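Long-range contacts in phosphoribosylaminoimidazole-succinocarboxamide synthase (Thermotoga maritima, PDB 1KUT), which catalyses the ATP-dependent joining of L-aspartate to 5-amino-1-(5-phosphoribosyl)imidazole-4-carboxylate, giving the succinocarboxamide intermediate SAICAR of de novo purine biosynthesis: residues 21-25 with 38-44; 16-22 with 70-76; 86-90 with 103-109; 168-172 with 183-187. One frame throughout, in Å; residues are numbered along the deposited sequence.

Interaction 1: 21-25 with 38-44; sequences FKDDI and GKGSICA
Phe-21 lays one face of its ring over Ala-44, in the second turn of helix 39-55. Ala-44 CA stands 3.8 Å from the centroid of the Phe-21 ring and only 5° off its normal, a CH-pi contact over the middle of the face. Around that point Phe-21 CD1 meets Ala-44 CB, and Cys-43 CB approaches obliquely at 3.8 Å from Phe-21 CD2. Holding CG anti to the carbonyl carbon of Phe-21 (chi1 -74°) brings the ring face over Ala-44 CA. Gly-40 lets the chain come this close, its CA lying 3.0 Å from Lys-22 O; a glycine here leaves room for the carbonyls of Phe-21 and Lys-22. This is a strand-to-helix connection in which an aspartate side chain from the loop meets an amide at the helix start: Gly-40 N donates to Asp-23 OD2 at 2.9 Å, on the anti side and 29° out of the carboxylate plane. The same oxygen accepts a hydrogen bond from water 1, which also bonds Ser-41 OG. Lys-39, bent at chi2, carries NZ to Asp-24 O, 3.0 Å away and nearly in line with the C=O bond, while its CE packs tightly on Ile-25 CD1. Farther out, Arg-70 forms a salt bridge to Asp-23 OD2, and Asp-190 forms one to Lys-39 NZ. Helix 214-229 packs on Cys-43 through Tyr-217.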
loop_
_atom_site.group_PDB
_atom_site.type_symbol
_atom_site.label_atom_id
_atom_site.label_comp_id
_atom_site.label_asym_id
_atom_site.label_seq_id
_atom_site.Cartn_x
_atom_site.Cartn_y
_atom_site.Cartn_z
ATOM N N PHE B 21 16.614 -25.686 -5.439
ATOM C CA PHE B 21 16.947 -24.706 -4.430
ATOM C C PHE B 21 18.452 -24.511 -4.350
ATOM O O PHE B 21 19.198 -25.476 -4.265
ATOM C CB PHE B 21 16.374 -25.148 -3.081
ATOM C CG PHE B 21 14.872 -24.987 -2.978
ATOM C CD1 PHE B 21 14.026 -25.619 -3.886
ATOM C CD2 PHE B 21 14.309 -24.189 -1.985
ATOM C CE1 PHE B 21 12.646 -25.457 -3.804
ATOM C CE2 PHE B 21 12.934 -24.026 -1.903
ATOM C CZ PHE B 21 12.103 -24.659 -2.811
ATOM N N LYS B 22 18.886 -23.256 -4.407
ATOM C CA LYS B 22 20.304 -22.927 -4.323
ATOM C C LYS B 22 20.701 -22.744 -2.860
ATOM O O LYS B 22 19.852 -22.812 -1.973
ATOM C CB LYS B 22 20.609 -21.651 -5.113
ATOM C CG LYS B 22 20.509 -21.818 -6.629
ATOM C CD LYS B 22 20.972 -20.564 -7.374
ATOM C CE LYS B 22 19.995 -19.406 -7.196
ATOM N NZ LYS B 22 20.438 -18.176 -7.943
ATOM N N ASP B 23 21.987 -22.505 -2.610
ATOM C CA ASP B 23 22.484 -22.335 -1.243
ATOM C C ASP B 23 22.768 -20.877 -0.877
ATOM O O ASP B 23 23.308 -20.599 0.195
ATOM C CB ASP B 23 23.759 -23.158 -1.055
ATOM C CG ASP B 23 23.552 -24.627 -1.339
ATOM O OD1 ASP B 23 24.544 -25.318 -1.636
ATOM O OD2 ASP B 23 22.401 -25.100 -1.259
ATOM N N ASP B 24 22.393 -19.959 -1.765
ATOM C CA ASP B 24 22.602 -18.520 -1.571
ATOM C C ASP B 24 21.793 -17.902 -0.422
ATOM O O ASP B 24 20.875 -18.523 0.121
ATOM C CB ASP B 24 22.250 -17.772 -2.860
ATOM C CG ASP B 24 22.897 -18.385 -4.093
ATOM O OD1 ASP B 24 22.547 -17.964 -5.218
ATOM O OD2 ASP B 24 23.753 -19.286 -3.940
ATOM N N ILE B 25 22.138 -16.663 -0.068
ATOM C CA ILE B 25 21.443 -15.920 0.988
ATOM C C ILE B 25 21.259 -14.475 0.527
ATOM O O ILE B 25 21.901 -14.042 -0.431
ATOM C CB ILE B 25 22.247 -15.894 2.302
ATOM C CG1 ILE B 25 22.629 -17.320 2.717
ATOM C CG2 ILE B 25 21.420 -15.211 3.400
ATOM C CD1 ILE B 25 21.439 -18.221 3.025
ATOM N N GLY B 38 24.633 -26.556 1.867
ATOM C CA GLY B 38 23.510 -27.444 2.134
ATOM C C GLY B 38 22.214 -26.776 2.551
ATOM O O GLY B 38 21.272 -27.441 2.958
ATOM N N LYS B 39 22.166 -25.458 2.442
ATOM C CA LYS B 39 20.984 -24.695 2.807
ATOM C C LYS B 39 19.820 -24.901 1.797
ATOM O O LYS B 39 18.641 -24.854 2.170
ATOM C CB LYS B 39 21.396 -23.223 2.929
ATOM C CG LYS B 39 20.290 -22.227 3.207
ATOM C CD LYS B 39 19.774 -21.645 1.917
ATOM C CE LYS B 39 18.895 -20.447 2.172
ATOM N NZ LYS B 39 18.377 -19.922 0.886
ATOM N N GLY B 40 20.155 -25.156 0.531
ATOM C CA GLY B 40 19.132 -25.372 -0.481
ATOM C C GLY B 40 18.353 -26.653 -0.241
ATOM O O GLY B 40 17.132 -26.696 -0.412
ATOM N N SER B 41 19.060 -27.704 0.166
ATOM C CA SER B 41 18.455 -29.004 0.446
ATOM C C SER B 41 17.507 -28.895 1.630
ATOM O O SER B 41 16.447 -29.519 1.665
ATOM C CB SER B 41 19.557 -30.011 0.765
ATOM O OG SER B 41 20.634 -29.853 -0.153
ATOM N N ILE B 42 17.912 -28.089 2.604
ATOM C CA ILE B 42 17.137 -27.866 3.812
ATOM C C ILE B 42 15.811 -27.191 3.472
ATOM O O ILE B 42 14.753 -27.646 3.889
ATOM C CB ILE B 42 17.953 -26.989 4.817
ATOM C CG1 ILE B 42 18.908 -27.891 5.608
ATOM C CG2 ILE B 42 17.031 -26.202 5.730
ATOM C CD1 ILE B 42 19.796 -27.157 6.591
ATOM N N CYS B 43 15.878 -26.116 2.693
ATOM C CA CYS B 43 14.676 -25.379 2.323
ATOM C C CYS B 43 13.764 -26.186 1.393
ATOM O O CYS B 43 12.541 -26.161 1.536
ATOM C CB CYS B 43 15.067 -24.035 1.689
ATOM S SG CYS B 43 15.741 -22.817 2.906
ATOM N N ALA B 44 14.357 -26.918 0.457
ATOM C CA ALA B 44 13.579 -27.730 -0.463
ATOM C C ALA B 44 12.741 -28.708 0.339
ATOM O O ALA B 44 11.532 -28.818 0.133
ATOM C CB ALA B 44 14.505 -28.490 -1.427
HETATM O O HOH W 1 22.091 -27.698 -0.817
#

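Interaction 2: 16-22 with 70-76; sequences YALLEFK and RTLKVIP
Ala-17 and Leu-19 face Val-74 and Leu-72 where strands 16-21 and 71-74 run as antiparallel neighbours in the five-stranded sheet, 16-21 lying between 8-13 and 71-74. The axes of strands 16-21 and 71-74 come within 4.6 Å, their directions 157° apart. Backbone bonds set the register: Ala-17 with Val-74 and Leu-19 with Leu-72 are hydrogen-bonded pairs, each joined by two N-H...O bonds, whereas Leu-18 with Lys-73 and Glu-20 with Thr-71 are non-hydrogen-bonded pairs. Beyond them, Phe-21 N reaches Arg-70 O at 2.7 Å with an N-H...O angle of 174°.

Apolar contacts gather on the face carrying Ala-17, Leu-19, Leu-72 and Val-74. Ala-17 CB touches Val-74 CG2 at 3.7 Å, and Leu-72 CD2 reaches Phe-21 CE1 at 4.0 Å. Helix 39-55 packs on this face, placing Thr-47 and Met-51 against Leu-72. On the other face Leu-18 CD2 meets the methyl CG2 of Thr-71.

The aromatic contact is at the far end. Lys-73, extended beyond CG, passes over one face of the Tyr-16 ring, with CE 3.7 Å and NZ 4.4 Å from its centroid, combining CH-pi and cation-pi interaction; Ile-75 CG2 sits at the edge of the same ring.

Charge pairing closes the opposite end. Arg-70 approaches Glu-20 side-on and directs two nitrogens to one oxygen: NE lies 3.0 Å from Glu-20 OE1 on its anti lone pair, while NH2 meets that oxygen from above the carboxylate plane, 39° out of it.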
loop_
_atom_site.group_PDB
_atom_site.type_symbol
_atom_site.label_atom_id
_atom_site.label_comp_id
_atom_site.label_asym_id
_atom_site.label_seq_id
_atom_site.Cartn_x
_atom_site.Cartn_y
_atom_site.Cartn_z
ATOM N N TYR B 16 5.629 -31.052 -16.487
ATOM C CA TYR B 16 5.965 -30.520 -15.173
ATOM C C TYR B 16 7.199 -29.635 -15.236
ATOM O O TYR B 16 7.853 -29.508 -16.280
ATOM C CB TYR B 16 6.212 -31.658 -14.187
ATOM C CG TYR B 16 4.993 -32.508 -13.948
ATOM C CD1 TYR B 16 3.964 -32.068 -13.118
ATOM C CD2 TYR B 16 4.859 -33.756 -14.569
ATOM C CE1 TYR B 16 2.825 -32.852 -12.911
ATOM C CE2 TYR B 16 3.724 -34.548 -14.368
ATOM C CZ TYR B 16 2.712 -34.090 -13.542
ATOM O OH TYR B 16 1.582 -34.860 -13.366
ATOM N N ALA B 17 7.510 -29.016 -14.108
ATOM C CA ALA B 17 8.666 -28.141 -14.031
ATOM C C ALA B 17 9.516 -28.608 -12.874
ATOM O O ALA B 17 9.056 -29.363 -12.033
ATOM C CB ALA B 17 8.217 -26.694 -13.812
ATOM N N LEU B 18 10.765 -28.171 -12.836
ATOM C CA LEU B 18 11.648 -28.546 -11.740
ATOM C C LEU B 18 12.088 -27.266 -11.039
ATOM O O LEU B 18 12.357 -26.252 -11.679
ATOM C CB LEU B 18 12.878 -29.318 -12.251
ATOM C CG LEU B 18 12.712 -30.766 -12.727
ATOM C CD1 LEU B 18 14.075 -31.305 -13.140
ATOM C CD2 LEU B 18 12.115 -31.633 -11.616
ATOM N N LEU B 19 12.145 -27.315 -9.719
ATOM C CA LEU B 19 12.549 -26.158 -8.949
ATOM C C LEU B 19 13.723 -26.573 -8.074
ATOM O O LEU B 19 13.566 -27.339 -7.107
ATOM C CB LEU B 19 11.375 -25.670 -8.095
ATOM C CG LEU B 19 11.574 -24.443 -7.199
ATOM C CD1 LEU B 19 12.006 -23.245 -8.033
ATOM C CD2 LEU B 19 10.256 -24.141 -6.481
ATOM N N GLU B 20 14.905 -26.090 -8.432
ATOM C CA GLU B 20 16.097 -26.417 -7.669
ATOM C C GLU B 20 16.450 -25.314 -6.697
ATOM O O GLU B 20 16.593 -24.155 -7.077
ATOM C CB GLU B 20 17.285 -26.651 -8.588
ATOM C CG GLU B 20 18.555 -26.926 -7.824
ATOM C CD GLU B 20 19.726 -27.161 -8.737
ATOM O OE1 GLU B 20 20.849 -27.360 -8.221
ATOM O OE2 GLU B 20 19.521 -27.149 -9.975
ATOM N N PHE B 21 16.614 -25.686 -5.439
ATOM C CA PHE B 21 16.947 -24.706 -4.430
ATOM C C PHE B 21 18.452 -24.511 -4.350
ATOM O O PHE B 21 19.198 -25.476 -4.265
ATOM C CB PHE B 21 16.374 -25.148 -3.081
ATOM C CG PHE B 21 14.872 -24.987 -2.978
ATOM C CD1 PHE B 21 14.026 -25.619 -3.886
ATOM C CD2 PHE B 21 14.309 -24.189 -1.985
ATOM C CE1 PHE B 21 12.646 -25.457 -3.804
ATOM C CE2 PHE B 21 12.934 -24.026 -1.903
ATOM C CZ PHE B 21 12.103 -24.659 -2.811
ATOM N N LYS B 22 18.886 -23.256 -4.407
ATOM C CA LYS B 22 20.304 -22.927 -4.323
ATOM C C LYS B 22 20.701 -22.744 -2.860
ATOM O O LYS B 22 19.852 -22.812 -1.973
ATOM C CB LYS B 22 20.609 -21.651 -5.113
ATOM C CG LYS B 22 20.509 -21.818 -6.629
ATOM C CD LYS B 22 20.972 -20.564 -7.374
ATOM C CE LYS B 22 19.995 -19.406 -7.196
ATOM N NZ LYS B 22 20.438 -18.176 -7.943
ATOM N N ARG B 70 17.785 -31.162 -3.227
ATOM C CA ARG B 70 17.266 -29.798 -3.280
ATOM C C ARG B 70 16.374 -29.456 -4.466
ATOM O O ARG B 70 16.339 -28.298 -4.916
ATOM C CB ARG B 70 18.449 -28.826 -3.252
ATOM C CG ARG B 70 19.425 -28.983 -4.433
ATOM C CD ARG B 70 20.758 -28.241 -4.161
ATOM N NE ARG B 70 21.146 -27.345 -5.252
ATOM C CZ ARG B 70 22.113 -26.427 -5.171
ATOM N NH1 ARG B 70 22.798 -26.278 -4.046
ATOM N NH2 ARG B 70 22.391 -25.637 -6.211
ATOM N N THR B 71 15.637 -30.447 -4.952
ATOM C CA THR B 71 14.756 -30.262 -6.100
ATOM C C THR B 71 13.298 -30.612 -5.825
ATOM O O THR B 71 13.001 -31.567 -5.117
ATOM C CB THR B 71 15.239 -31.119 -7.290
ATOM O OG1 THR B 71 16.480 -30.589 -7.772
ATOM C CG2 THR B 71 14.216 -31.125 -8.421
ATOM N N LEU B 72 12.389 -29.832 -6.395
ATOM C CA LEU B 72 10.960 -30.072 -6.222
ATOM C C LEU B 72 10.308 -30.226 -7.589
ATOM O O LEU B 72 10.511 -29.393 -8.481
ATOM C CB LEU B 72 10.303 -28.895 -5.499
ATOM C CG LEU B 72 9.775 -29.098 -4.083
ATOM C CD1 LEU B 72 10.807 -29.770 -3.223
ATOM C CD2 LEU B 72 9.388 -27.756 -3.510
ATOM N N LYS B 73 9.548 -31.296 -7.775
ATOM C CA LYS B 73 8.869 -31.452 -9.043
ATOM C C LYS B 73 7.570 -30.672 -8.858
ATOM O O LYS B 73 6.746 -30.994 -7.991
ATOM C CB LYS B 73 8.592 -32.923 -9.334
ATOM C CG LYS B 73 7.980 -33.186 -10.704
ATOM C CD LYS B 73 7.685 -34.672 -10.812
ATOM C CE LYS B 73 6.530 -34.983 -11.754
ATOM N NZ LYS B 73 6.059 -36.403 -11.530
ATOM N N VAL B 74 7.397 -29.636 -9.664
ATOM C CA VAL B 74 6.218 -28.795 -9.553
ATOM C C VAL B 74 5.428 -28.715 -10.844
ATOM O O VAL B 74 5.935 -29.041 -11.914
ATOM C CB VAL B 74 6.600 -27.361 -9.145
ATOM C CG1 VAL B 74 7.238 -27.371 -7.768
ATOM C CG2 VAL B 74 7.561 -26.768 -10.165
ATOM N N ILE B 75 4.181 -28.279 -10.723
ATOM C CA ILE B 75 3.316 -28.107 -11.879
ATOM C C ILE B 75 3.506 -26.665 -12.340
ATOM O O ILE B 75 3.548 -25.743 -11.526
ATOM C CB ILE B 75 1.821 -28.278 -11.522
ATOM C CG1 ILE B 75 1.428 -27.239 -10.476
ATOM C CG2 ILE B 75 1.553 -29.672 -11.000
ATOM C CD1 ILE B 75 -0.054 -27.218 -10.153
ATOM N N PRO B 76 3.632 -26.449 -13.655
ATOM C CA PRO B 76 3.810 -25.070 -14.119
ATOM C C PRO B 76 2.669 -24.156 -13.686
ATOM O O PRO B 76 1.517 -24.583 -13.553
ATOM C CB PRO B 76 3.892 -25.218 -15.639
ATOM C CG PRO B 76 3.220 -26.549 -15.909
ATOM C CD PRO B 76 3.698 -27.399 -14.775
#

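Interaction 3: 86-90 with 103-109; sequences VRLKK and GEDLPVP
Val-86 CG1 touches Pro-109 CB at 4.2 Å, the side chains lying side by side. At Arg-87 the backbone does more: its O receives the CA-H of Pro-109, while Leu-106 CD1 packs on Arg-87 CB at 3.6 Å. The guanidinium leads away to a salt bridge with Glu-112. Leu-88 CD1 meets the CB and CG edge of Pro-109, 3.9 Å from CB. Leu-88 O accepts a hydrogen bond from Leu-106 N, the donor standing 31° out of the carbonyl plane.

Lys-89 and Asp-105 form a non-hydrogen-bonded antiparallel pair, with their side chains on the same face. Lys-89 bends at its last torsion (chi4 -52°), which turns NZ onto Asp-105 OD2 at 2.6 Å, from above the carboxylate plane. Lys-90 stays extended alongside Glu-104, ending in a salt bridge from NZ to OE2 whose hydrogen bond is weak, while its CG meets Leu-106 CD2. Its backbone is tied twice, Lys-90 N to Glu-104 O and Gly-103 N to Lys-90 O, both at 2.7 Å.

Val-108 packs on Ile-132 of the second subunit. The end of strand 78-87 and the start of 105-115 pair antiparallel here, with helix 93-98 in the connection and corners at Leu-88, Pro-107 and Val-108.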
loop_
_atom_site.group_PDB
_atom_site.type_symbol
_atom_site.label_atom_id
_atom_site.label_comp_id
_atom_site.label_asym_id
_atom_site.label_seq_id
_atom_site.Cartn_x
_atom_site.Cartn_y
_atom_site.Cartn_z
ATOM N N VAL B 86 1.324 -12.132 5.074
ATOM C CA VAL B 86 0.319 -12.201 6.113
ATOM C C VAL B 86 1.043 -11.967 7.429
ATOM O O VAL B 86 2.074 -12.605 7.715
ATOM C CB VAL B 86 -0.382 -13.566 6.147
ATOM C CG1 VAL B 86 -1.425 -13.578 7.251
ATOM C CG2 VAL B 86 -1.054 -13.838 4.811
ATOM N N ARG B 87 0.533 -11.039 8.229
ATOM C CA ARG B 87 1.162 -10.763 9.504
ATOM C C ARG B 87 0.233 -11.160 10.630
ATOM O O ARG B 87 -0.957 -10.859 10.597
ATOM C CB ARG B 87 1.504 -9.277 9.625
ATOM C CG ARG B 87 2.506 -8.804 8.586
ATOM C CD ARG B 87 2.648 -7.308 8.606
ATOM N NE ARG B 87 3.378 -6.847 7.430
ATOM C CZ ARG B 87 4.685 -7.002 7.243
ATOM N NH1 ARG B 87 5.423 -7.605 8.164
ATOM N NH2 ARG B 87 5.248 -6.560 6.124
ATOM N N LEU B 88 0.796 -11.857 11.615
ATOM C CA LEU B 88 0.068 -12.299 12.783
ATOM C C LEU B 88 0.584 -11.481 13.958
ATOM O O LEU B 88 -0.129 -11.252 14.935
ATOM C CB LEU B 88 0.335 -13.787 13.033
ATOM C CG LEU B 88 -0.727 -14.810 12.612
ATOM C CD1 LEU B 88 -1.326 -14.437 11.294
ATOM C CD2 LEU B 88 -0.097 -16.189 12.547
ATOM N N LYS B 89 1.834 -11.048 13.855
ATOM C CA LYS B 89 2.460 -10.254 14.897
ATOM C C LYS B 89 3.235 -9.123 14.258
ATOM O O LYS B 89 3.729 -9.255 13.137
ATOM C CB LYS B 89 3.406 -11.104 15.742
ATOM C CG LYS B 89 2.729 -12.242 16.505
ATOM C CD LYS B 89 3.669 -12.848 17.534
ATOM C CE LYS B 89 3.058 -14.081 18.206
ATOM N NZ LYS B 89 1.696 -13.840 18.761
ATOM N N LYS B 90 3.339 -8.011 14.976
ATOM C CA LYS B 90 4.040 -6.836 14.475
ATOM C C LYS B 90 5.533 -7.089 14.387
ATOM O O LYS B 90 6.176 -7.368 15.394
ATOM C CB LYS B 90 3.802 -5.634 15.396
ATOM C CG LYS B 90 2.356 -5.217 15.575
ATOM C CD LYS B 90 2.284 -4.031 16.538
ATOM C CE LYS B 90 0.848 -3.621 16.863
ATOM N NZ LYS B 90 0.796 -2.645 18.008
ATOM N N GLY B 103 6.731 -7.914 17.942
ATOM C CA GLY B 103 6.404 -9.137 18.641
ATOM C C GLY B 103 4.983 -9.053 19.151
ATOM O O GLY B 103 4.394 -10.070 19.537
ATOM N N GLU B 104 4.426 -7.842 19.162
ATOM C CA GLU B 104 3.058 -7.671 19.631
ATOM C C GLU B 104 2.129 -8.343 18.649
ATOM O O GLU B 104 2.352 -8.316 17.434
ATOM C CB GLU B 104 2.648 -6.193 19.764
ATOM C CG GLU B 104 1.243 -6.049 20.411
ATOM C CD GLU B 104 0.720 -4.611 20.503
ATOM O OE1 GLU B 104 1.389 -3.770 21.143
ATOM O OE2 GLU B 104 -0.367 -4.328 19.940
ATOM N N ASP B 105 1.082 -8.948 19.188
ATOM C CA ASP B 105 0.102 -9.637 18.378
ATOM C C ASP B 105 -0.740 -8.593 17.665
ATOM O O ASP B 105 -0.790 -7.428 18.074
ATOM C CB ASP B 105 -0.802 -10.486 19.274
ATOM C CG ASP B 105 -0.017 -11.311 20.272
ATOM O OD1 ASP B 105 -0.574 -11.637 21.338
ATOM O OD2 ASP B 105 1.156 -11.637 19.990
ATOM N N LEU B 106 -1.381 -9.017 16.585
ATOM C CA LEU B 106 -2.267 -8.150 15.846
ATOM C C LEU B 106 -3.603 -8.660 16.337
ATOM O O LEU B 106 -3.670 -9.767 16.863
ATOM C CB LEU B 106 -2.110 -8.374 14.338
ATOM C CG LEU B 106 -0.778 -7.867 13.773
ATOM C CD1 LEU B 106 -0.692 -8.168 12.287
ATOM C CD2 LEU B 106 -0.656 -6.356 14.034
ATOM N N PRO B 107 -4.678 -7.864 16.202
ATOM C CA PRO B 107 -5.993 -8.318 16.664
ATOM C C PRO B 107 -6.473 -9.405 15.723
ATOM O O PRO B 107 -7.175 -10.328 16.122
ATOM C CB PRO B 107 -6.839 -7.060 16.552
ATOM C CG PRO B 107 -6.296 -6.444 15.279
ATOM C CD PRO B 107 -4.788 -6.569 15.499
ATOM N N VAL B 108 -6.084 -9.275 14.459
ATOM C CA VAL B 108 -6.457 -10.230 13.427
ATOM C C VAL B 108 -5.317 -10.327 12.401
ATOM O O VAL B 108 -4.386 -9.516 12.415
ATOM C CB VAL B 108 -7.766 -9.790 12.729
ATOM C CG1 VAL B 108 -8.847 -9.560 13.776
ATOM C CG2 VAL B 108 -7.542 -8.524 11.927
ATOM N N PRO B 109 -5.365 -11.334 11.515
ATOM C CA PRO B 109 -4.307 -11.478 10.515
ATOM C C PRO B 109 -4.349 -10.377 9.450
ATOM O O PRO B 109 -5.386 -10.120 8.829
ATOM C CB PRO B 109 -4.576 -12.860 9.918
ATOM C CG PRO B 109 -5.291 -13.591 11.041
ATOM C CD PRO B 109 -6.226 -12.530 11.546
#

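Interaction 4: 168-172 with 183-187; sequences DIKYE and LGDEI
Two carboxylates are stacked here: the planes of Glu-172 and Asp-185 are 21° apart, with Glu-172 OE1 only 3.8 Å from Asp-185 OD1. Lys-170 joins both acids in a salt-bridge network. Its chain, bent at chi2 and chi3, brings NZ alongside the pair, within reach of one oxygen of each: it lies 3.1 Å from Glu-172 OE2, which it meets from above the carboxylate plane, and 3.6 Å from Asp-185 OD2 in a longer salt bridge. Lys-116 is a second partner of Glu-172, forming a further salt bridge to OE2.

One direct backbone hydrogen bond joins the segments, from Gly-184 N to Glu-172 O at 2.7 Å and an N-H...O angle of 162°. Past it the chains separate, and water takes over: water 2 donates both to Lys-170 O and to Glu-186 O, each at 2.8 Å, bridging the two backbones. Water 3 lies close to Lys-170 O and Asp-185 OD2.

Apolar contacts flank the polar centre. Leu-183 CD1 reaches Tyr-171 CD1 at 3.5 Å, approaching the ring obliquely, and Ile-169 CD1 meets Ile-187 CG2 at 4.2 Å. The Tyr-171 hydroxyl bonds to Thr-152.

The contact is buried near the chain's centre. Strand 164-175 is paired with 78-87, and helix 138-160 packs on Ile-169 and Tyr-171; from the other segment Ile-187 packs against helix 39-55 through Leu-50, Met-51 and Leu-54.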
loop_
_atom_site.group_PDB
_atom_site.type_symbol
_atom_site.label_atom_id
_atom_site.label_comp_id
_atom_site.label_asym_id
_atom_site.label_seq_id
_atom_site.Cartn_x
_atom_site.Cartn_y
_atom_site.Cartn_z
ATOM N N ASP B 168 4.965 -13.996 10.893
ATOM C CA ASP B 168 4.487 -13.578 9.585
ATOM C C ASP B 168 5.119 -14.465 8.528
ATOM O O ASP B 168 6.081 -15.192 8.796
ATOM C CB ASP B 168 4.807 -12.114 9.310
ATOM C CG ASP B 168 6.268 -11.803 9.453
ATOM O OD1 ASP B 168 7.095 -12.665 9.090
ATOM O OD2 ASP B 168 6.591 -10.681 9.913
ATOM N N ILE B 169 4.583 -14.396 7.317
ATOM C CA ILE B 169 5.054 -15.245 6.248
ATOM C C ILE B 169 4.677 -14.593 4.933
ATOM O O ILE B 169 3.687 -13.884 4.861
ATOM C CB ILE B 169 4.381 -16.648 6.400
ATOM C CG1 ILE B 169 4.779 -17.578 5.257
ATOM C CG2 ILE B 169 2.864 -16.498 6.443
ATOM C CD1 ILE B 169 4.438 -18.998 5.534
ATOM N N LYS B 170 5.483 -14.811 3.901
ATOM C CA LYS B 170 5.210 -14.248 2.582
ATOM C C LYS B 170 4.902 -15.371 1.585
ATOM O O LYS B 170 5.570 -16.410 1.590
ATOM C CB LYS B 170 6.427 -13.466 2.082
ATOM C CG LYS B 170 6.239 -12.922 0.667
ATOM C CD LYS B 170 7.532 -12.960 -0.136
ATOM C CE LYS B 170 8.102 -14.380 -0.229
ATOM N NZ LYS B 170 8.973 -14.559 -1.431
ATOM N N TYR B 171 3.898 -15.158 0.737
ATOM C CA TYR B 171 3.512 -16.139 -0.287
ATOM C C TYR B 171 3.601 -15.538 -1.688
ATOM O O TYR B 171 3.791 -14.331 -1.863
ATOM C CB TYR B 171 2.066 -16.603 -0.089
ATOM C CG TYR B 171 1.767 -17.182 1.287
ATOM C CD1 TYR B 171 2.269 -18.429 1.668
ATOM C CD2 TYR B 171 0.985 -16.478 2.201
ATOM C CE1 TYR B 171 1.997 -18.954 2.926
ATOM C CE2 TYR B 171 0.703 -16.995 3.462
ATOM C CZ TYR B 171 1.208 -18.229 3.810
ATOM O OH TYR B 171 0.902 -18.759 5.031
ATOM N N GLU B 172 3.462 -16.414 -2.676
ATOM C CA GLU B 172 3.443 -16.065 -4.091
ATOM C C GLU B 172 2.514 -17.082 -4.742
ATOM O O GLU B 172 2.631 -18.286 -4.507
ATOM C CB GLU B 172 4.848 -16.109 -4.701
ATOM C CG GLU B 172 5.673 -14.844 -4.399
ATOM C CD GLU B 172 7.076 -14.869 -5.000
ATOM O OE1 GLU B 172 7.261 -15.470 -6.084
ATOM O OE2 GLU B 172 7.995 -14.265 -4.393
ATOM N N LEU B 183 -0.609 -21.866 -4.852
ATOM C CA LEU B 183 0.539 -21.408 -4.092
ATOM C C LEU B 183 1.803 -21.889 -4.797
ATOM O O LEU B 183 1.982 -23.078 -5.032
ATOM C CB LEU B 183 0.504 -21.977 -2.667
ATOM C CG LEU B 183 1.688 -21.524 -1.793
ATOM C CD1 LEU B 183 1.439 -20.102 -1.297
ATOM C CD2 LEU B 183 1.872 -22.468 -0.613
ATOM N N GLY B 184 2.668 -20.953 -5.159
ATOM C CA GLY B 184 3.911 -21.326 -5.804
ATOM C C GLY B 184 5.043 -21.084 -4.827
ATOM O O GLY B 184 4.887 -21.249 -3.614
ATOM N N ASP B 185 6.181 -20.681 -5.365
ATOM C CA ASP B 185 7.375 -20.380 -4.596
ATOM C C ASP B 185 7.749 -21.425 -3.560
ATOM O O ASP B 185 7.797 -22.612 -3.875
ATOM C CB ASP B 185 7.247 -19.013 -3.935
ATOM C CG ASP B 185 8.606 -18.360 -3.703
ATOM O OD1 ASP B 185 9.373 -18.250 -4.679
ATOM O OD2 ASP B 185 8.910 -17.963 -2.559
ATOM N N GLU B 186 8.013 -21.003 -2.328
ATOM C CA GLU B 186 8.425 -21.938 -1.286
ATOM C C GLU B 186 7.846 -21.611 0.094
ATOM O O GLU B 186 6.997 -20.721 0.238
ATOM C CB GLU B 186 9.956 -21.956 -1.203
ATOM C CG GLU B 186 10.589 -20.663 -0.643
ATOM C CD GLU B 186 12.126 -20.713 -0.579
ATOM O OE1 GLU B 186 12.793 -20.458 -1.611
ATOM O OE2 GLU B 186 12.672 -21.021 0.504
ATOM N N ILE B 187 8.308 -22.348 1.101
ATOM C CA ILE B 187 7.883 -22.140 2.472
ATOM C C ILE B 187 9.018 -22.578 3.383
ATOM O O ILE B 187 9.109 -23.745 3.768
ATOM C CB ILE B 187 6.630 -22.954 2.836
ATOM C CG1 ILE B 187 5.475 -22.633 1.894
ATOM C CG2 ILE B 187 6.190 -22.585 4.228
ATOM C CD1 ILE B 187 4.192 -23.381 2.247
HETATM O O HOH W 2 6.039 -19.102 2.378
HETATM O O HOH W 3 6.977 -17.093 -0.980
HETATM O O HOH W 4 5.048 -19.310 -1.586
#

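Overall arrangement
Interactions 1 and 2 start from the same stretch and share Phe-21 and Lys-22; their centres are 13 Å apart, and the Asp-23 to Arg-70 salt bridge joins them. Interactions 3 and 4, which follow in the chain, have centres 17 Å apart and reach the six-stranded sheet, where strands 78-87 and 164-175 are neighbours. Interaction 4, its centre about 3 Å from the chain's centre, touches the other three: Glu-186 packs on Phe-21, and Asp-185 on Leu-19. It thereby packs the loop after strand 181-183 against both the five-stranded sheet with helix 39-55 and the strands of the other sheet. Interaction 3 is remote from interactions 1 and 2, about 18 Å between nearest atoms.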